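Local coordinates for aminomethyltransferase (Bartonella henselae, PDB 3GIR), which belongs to the aminomethyltransferase (glycine cleavage T-protein) family, pairing a folate-binding-type domain with a C-terminal barrel domain, at residues 51-63 with 241-253. Numbering follows the deposited sequence.
Sequences AFAGWRMPLTYPL and SRVEWVGLAARDS. With NA (sodium ion), chain B.
L248, in the first turn of helix 248-257, packs across strand 55-60 onto F52, M57 and L59. Its CB rests 4.1 Å from CD2 of L59. CG, anti to its own carbonyl carbon (chi1 -83°), comes near the carbonyl O of P58 and CB of M57. L248 CD1 meets M57 CB at 3.5 Å and F52 CB at 3.6 Å, reaching the F52 ring obliquely. L248 CD2 meets the methyl CE of M57, whose chain is bent at chi2 and chi3. Two backbone bonds dock the helix start on the strand: L248 N gives to P58 O (2.9 Å, 166° at the hydrogen) and A249 N to L59 O. Water 1 also donates to L59 O and accepts from A250 N, so the amides of L248, A249 and A250 all reach strand carbonyls, the last through water. Opposite K48 of the neighbouring strand 48-52, L59 and T60 form a classic beta bulge in the folate-binding domain of this family. G247, the N-cap, brings its CA to 3.4 Å from P58 O. E68 of helix 65-74 bonds G247 N through OE1, and Y61 N and T60 OG1 through OE2. W245 CB sits over one face of the Y61 ring, 3.6 Å from its centroid, a CH-pi contact; the two aromatic planes are nearly parallel but slid apart. Water 2 links Y61 OH to V246 O. V243 O binds the sodium ion at 2.4 Å, with carbonyls of L238 and D240 and three waters.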
loop_
_atom_site.group_PDB
_atom_site.type_symbol
_atom_site.label_atom_id
_atom_site.label_comp_id
_atom_site.label_asym_id
_atom_site.label_seq_id
_atom_site.Cartn_x
_atom_site.Cartn_y
_atom_site.Cartn_z
ATOM N N ALA A 51 0.110 -8.365 16.460
ATOM C CA ALA A 51 -1.085 -7.634 16.074
ATOM C C ALA A 51 -0.772 -6.587 15.056
ATOM O O ALA A 51 0.186 -5.808 15.186
ATOM C CB ALA A 51 -1.694 -6.910 17.299
ATOM N N PHE A 52 -1.588 -6.571 14.008
ATOM C CA PHE A 52 -1.594 -5.485 13.008
ATOM C C PHE A 52 -2.980 -5.320 12.501
ATOM O O PHE A 52 -3.607 -6.266 12.027
ATOM C CB PHE A 52 -0.669 -5.804 11.832
ATOM C CG PHE A 52 -0.690 -4.735 10.801
ATOM C CD1 PHE A 52 -0.107 -3.512 11.070
ATOM C CD2 PHE A 52 -1.338 -4.928 9.622
ATOM C CE1 PHE A 52 -0.130 -2.498 10.143
ATOM C CE2 PHE A 52 -1.365 -3.894 8.667
ATOM C CZ PHE A 52 -0.756 -2.699 8.937
ATOM N N ALA A 53 -3.455 -4.074 12.586
ATOM C CA ALA A 53 -4.778 -3.684 12.064
ATOM C C ALA A 53 -5.866 -4.589 12.499
ATOM O O ALA A 53 -6.825 -4.858 11.773
ATOM C CB ALA A 53 -4.741 -3.570 10.460
ATOM N N GLY A 54 -5.760 -5.107 13.728
ATOM C CA GLY A 54 -6.748 -6.002 14.286
ATOM C C GLY A 54 -6.669 -7.484 13.969
ATOM O O GLY A 54 -7.543 -8.258 14.385
ATOM N N TRP A 55 -5.592 -7.861 13.249
ATOM C CA TRP A 55 -5.300 -9.206 12.883
ATOM C C TRP A 55 -4.055 -9.742 13.555
ATOM O O TRP A 55 -3.155 -8.992 13.827
ATOM C CB TRP A 55 -5.004 -9.307 11.361
ATOM C CG TRP A 55 -6.251 -9.013 10.508
ATOM C CD1 TRP A 55 -6.775 -7.827 10.270
ATOM C CD2 TRP A 55 -7.036 -9.973 9.793
ATOM N NE1 TRP A 55 -7.888 -7.948 9.426
ATOM C CE2 TRP A 55 -8.068 -9.264 9.142
ATOM C CE3 TRP A 55 -6.963 -11.344 9.636
ATOM C CZ2 TRP A 55 -9.002 -9.902 8.283
ATOM C CZ3 TRP A 55 -7.889 -11.988 8.807
ATOM C CH2 TRP A 55 -8.897 -11.254 8.160
ATOM N N ARG A 56 -4.033 -11.040 13.786
ATOM C CA ARG A 56 -2.828 -11.756 14.231
ATOM C C ARG A 56 -2.019 -12.130 12.946
ATOM O O ARG A 56 -2.397 -13.038 12.169
ATOM C CB ARG A 56 -3.122 -12.973 15.105
ATOM C CG ARG A 56 -1.841 -13.777 15.450
ATOM C CD ARG A 56 -2.014 -14.864 16.502
ATOM N NE ARG A 56 -2.308 -14.278 17.769
ATOM C CZ ARG A 56 -3.509 -14.113 18.310
ATOM N NH1 ARG A 56 -4.610 -14.556 17.697
ATOM N NH2 ARG A 56 -3.612 -13.507 19.494
ATOM N N MET A 57 -0.908 -11.461 12.767
ATOM C CA MET A 57 -0.134 -11.580 11.498
ATOM C C MET A 57 1.244 -12.154 11.734
ATOM O O MET A 57 1.832 -11.881 12.802
ATOM C CB MET A 57 -0.001 -10.221 10.814
ATOM C CG MET A 57 -1.293 -9.565 10.403
ATOM S SD MET A 57 -2.183 -10.501 9.158
ATOM C CE MET A 57 -1.184 -10.124 7.671
ATOM N N PRO A 58 1.802 -12.848 10.760
ATOM C CA PRO A 58 3.177 -13.304 10.900
ATOM C C PRO A 58 4.108 -12.120 10.705
ATOM O O PRO A 58 4.191 -11.528 9.610
ATOM C CB PRO A 58 3.287 -14.399 9.797
ATOM C CG PRO A 58 2.185 -14.067 8.801
ATOM C CD PRO A 58 1.154 -13.369 9.540
ATOM N N LEU A 59 4.814 -11.726 11.766
ATOM C CA LEU A 59 5.784 -10.605 11.652
ATOM C C LEU A 59 7.105 -11.016 11.026
ATOM O O LEU A 59 7.735 -10.234 10.304
ATOM C CB LEU A 59 6.091 -10.004 13.042
ATOM C CG LEU A 59 4.846 -9.539 13.797
ATOM C CD1 LEU A 59 5.275 -8.843 15.140
ATOM C CD2 LEU A 59 3.879 -8.620 12.980
ATOM N N THR A 60 7.539 -12.242 11.331
ATOM C CA THR A 60 8.770 -12.778 10.795
ATOM C C THR A 60 8.724 -14.293 10.885
ATOM O O THR A 60 7.827 -14.834 11.545
ATOM C CB THR A 60 9.989 -12.169 11.493
ATOM O OG1 THR A 60 11.207 -12.607 10.864
ATOM C CG2 THR A 60 10.020 -12.495 12.972
ATOM N N TYR A 61 9.602 -14.902 10.096
ATOM C CA TYR A 61 9.764 -16.346 10.036
ATOM C C TYR A 61 11.180 -16.683 10.477
ATOM O O TYR A 61 12.016 -15.797 10.744
ATOM C CB TYR A 61 9.466 -16.808 8.641
ATOM C CG TYR A 61 8.029 -16.610 8.232
ATOM C CD1 TYR A 61 7.082 -17.621 8.345
ATOM C CD2 TYR A 61 7.638 -15.404 7.690
ATOM C CE1 TYR A 61 5.793 -17.439 7.884
ATOM C CE2 TYR A 61 6.345 -15.203 7.257
ATOM C CZ TYR A 61 5.435 -16.221 7.315
ATOM O OH TYR A 61 4.132 -15.976 6.884
ATOM N N PRO A 62 11.485 -17.974 10.596
ATOM C CA PRO A 62 12.875 -18.295 10.989
ATOM C C PRO A 62 13.950 -17.741 10.069
ATOM O O PRO A 62 15.047 -17.379 10.564
ATOM C CB PRO A 62 12.852 -19.832 11.078
ATOM C CG PRO A 62 11.434 -20.115 11.404
ATOM C CD PRO A 62 10.621 -19.152 10.545
ATOM N N LEU A 63 13.637 -17.525 8.790
ATOM C CA LEU A 63 14.599 -16.909 7.884
ATOM C C LEU A 63 15.039 -15.510 8.405
ATOM O O LEU A 63 16.243 -15.185 8.408
ATOM C CB LEU A 63 14.023 -16.789 6.483
ATOM C CG LEU A 63 14.868 -16.200 5.391
ATOM C CD1 LEU A 63 16.230 -16.965 5.303
ATOM C CD2 LEU A 63 14.103 -16.158 4.049
ATOM N N SER A 241 11.607 -23.669 -5.206
ATOM C CA SER A 241 12.800 -23.397 -4.406
ATOM C C SER A 241 13.188 -21.891 -4.395
ATOM O O SER A 241 13.981 -21.477 -3.566
ATOM C CB SER A 241 13.972 -24.271 -4.912
ATOM O OG SER A 241 14.296 -23.802 -6.219
ATOM N N ARG A 242 12.598 -21.101 -5.275
ATOM C CA ARG A 242 12.853 -19.650 -5.339
ATOM C C ARG A 242 11.968 -18.859 -4.321
ATOM O O ARG A 242 12.233 -17.669 -4.170
ATOM C CB ARG A 242 12.662 -19.096 -6.715
ATOM C CG ARG A 242 13.637 -19.750 -7.728
ATOM C CD ARG A 242 13.248 -19.507 -9.106
ATOM N NE ARG A 242 12.067 -20.275 -9.482
ATOM C CZ ARG A 242 11.678 -20.471 -10.747
ATOM N NH1 ARG A 242 12.313 -19.896 -11.794
ATOM N NH2 ARG A 242 10.626 -21.207 -10.958
ATOM N N VAL A 243 10.992 -19.543 -3.703
ATOM C CA VAL A 243 9.944 -18.863 -2.919
ATOM C C VAL A 243 10.121 -19.143 -1.424
ATOM O O VAL A 243 10.294 -20.283 -0.994
ATOM C CB VAL A 243 8.559 -19.345 -3.349
ATOM C CG1 VAL A 243 7.421 -18.676 -2.605
ATOM C CG2 VAL A 243 8.330 -19.031 -4.848
ATOM N N GLU A 244 10.052 -18.054 -0.649
ATOM C CA GLU A 244 9.924 -18.158 0.802
ATOM C C GLU A 244 8.819 -17.267 1.272
ATOM O O GLU A 244 8.565 -16.225 0.674
ATOM C CB GLU A 244 11.215 -17.748 1.492
ATOM C CG GLU A 244 12.474 -18.555 1.078
ATOM C CD GLU A 244 12.495 -20.005 1.613
ATOM O OE1 GLU A 244 11.666 -20.405 2.439
ATOM O OE2 GLU A 244 13.370 -20.802 1.184
ATOM N N TRP A 245 8.224 -17.602 2.404
ATOM C CA TRP A 245 7.320 -16.682 3.095
ATOM C C TRP A 245 8.097 -15.466 3.663
ATOM O O TRP A 245 9.255 -15.599 4.125
ATOM C CB TRP A 245 6.726 -17.336 4.314
ATOM C CG TRP A 245 5.605 -18.305 4.142
ATOM C CD1 TRP A 245 5.657 -19.619 4.548
ATOM C CD2 TRP A 245 4.288 -18.087 3.630
ATOM N NE1 TRP A 245 4.471 -20.223 4.313
ATOM C CE2 TRP A 245 3.593 -19.314 3.751
ATOM C CE3 TRP A 245 3.626 -17.006 3.081
ATOM C CZ2 TRP A 245 2.254 -19.466 3.368
ATOM C CZ3 TRP A 245 2.331 -17.158 2.670
ATOM C CH2 TRP A 245 1.639 -18.399 2.814
ATOM N N VAL A 246 7.470 -14.286 3.499
ATOM C CA VAL A 246 8.003 -13.038 4.003
ATOM C C VAL A 246 6.969 -12.473 5.007
ATOM O O VAL A 246 5.780 -12.380 4.701
ATOM C CB VAL A 246 8.300 -12.123 2.848
ATOM C CG1 VAL A 246 8.900 -10.804 3.364
ATOM C CG2 VAL A 246 9.286 -12.816 1.938
ATOM N N GLY A 247 7.427 -12.038 6.165
ATOM C CA GLY A 247 6.604 -11.494 7.230
ATOM C C GLY A 247 6.364 -10.010 7.122
ATOM O O GLY A 247 6.921 -9.326 6.259
ATOM N N LEU A 248 5.495 -9.513 7.984
ATOM C CA LEU A 248 5.128 -8.087 7.943
ATOM C C LEU A 248 6.288 -7.159 8.190
ATOM O O LEU A 248 6.282 -6.023 7.658
ATOM C CB LEU A 248 4.026 -7.826 8.990
ATOM C CG LEU A 248 2.592 -8.151 8.545
ATOM C CD1 LEU A 248 1.690 -7.415 9.561
ATOM C CD2 LEU A 248 2.042 -8.023 7.008
ATOM N N ALA A 249 7.287 -7.566 9.004
ATOM C CA ALA A 249 8.447 -6.694 9.260
ATOM C C ALA A 249 9.212 -6.399 7.978
ATOM O O ALA A 249 9.480 -5.234 7.674
ATOM C CB ALA A 249 9.333 -7.172 10.422
ATOM N N ALA A 250 9.475 -7.446 7.214
ATOM C CA ALA A 250 10.144 -7.287 5.954
ATOM C C ALA A 250 9.234 -6.613 4.935
ATOM O O ALA A 250 9.717 -5.887 4.067
ATOM C CB ALA A 250 10.688 -8.652 5.452
ATOM N N ARG A 251 7.927 -6.950 4.946
ATOM C CA ARG A 251 6.993 -6.198 4.098
ATOM C C ARG A 251 7.143 -4.685 4.316
ATOM O O ARG A 251 7.117 -3.898 3.375
ATOM C CB ARG A 251 5.556 -6.638 4.332
ATOM C CG ARG A 251 4.488 -5.834 3.677
ATOM C CD ARG A 251 3.195 -6.539 3.753
ATOM N NE ARG A 251 1.994 -5.739 3.535
ATOM C CZ ARG A 251 1.382 -5.616 2.375
ATOM N NH1 ARG A 251 1.896 -6.152 1.286
ATOM N NH2 ARG A 251 0.232 -4.925 2.322
ATOM N N ASP A 252 7.226 -4.303 5.583
ATOM C CA ASP A 252 7.414 -2.899 5.913
ATOM C C ASP A 252 8.756 -2.290 5.425
ATOM O O ASP A 252 8.748 -1.182 4.920
ATOM C CB ASP A 252 7.232 -2.696 7.456
ATOM C CG ASP A 252 6.960 -1.244 7.788
ATOM O OD1 ASP A 252 6.004 -0.670 7.233
ATOM O OD2 ASP A 252 7.818 -0.658 8.508
ATOM N N SER A 253 9.887 -2.980 5.584
ATOM C CA SER A 253 11.162 -2.469 5.141
ATOM C C SER A 253 11.201 -2.369 3.628
ATOM O O SER A 253 11.759 -1.402 3.019
ATOM C CB SER A 253 12.351 -3.245 5.711
ATOM O OG SER A 253 12.243 -4.650 5.482
HETATM NA NA NA B . 10.312 -22.613 -1.404
HETATM O O HOH W 1 9.647 -10.101 8.387
HETATM O O HOH W 2 3.341 -13.789 5.031
HETATM O O HOH W 3 12.756 -22.388 -1.051
HETATM O O HOH W 4 10.351 -22.906 0.956
HETATM O O HOH W 5 10.907 -25.038 -1.598
#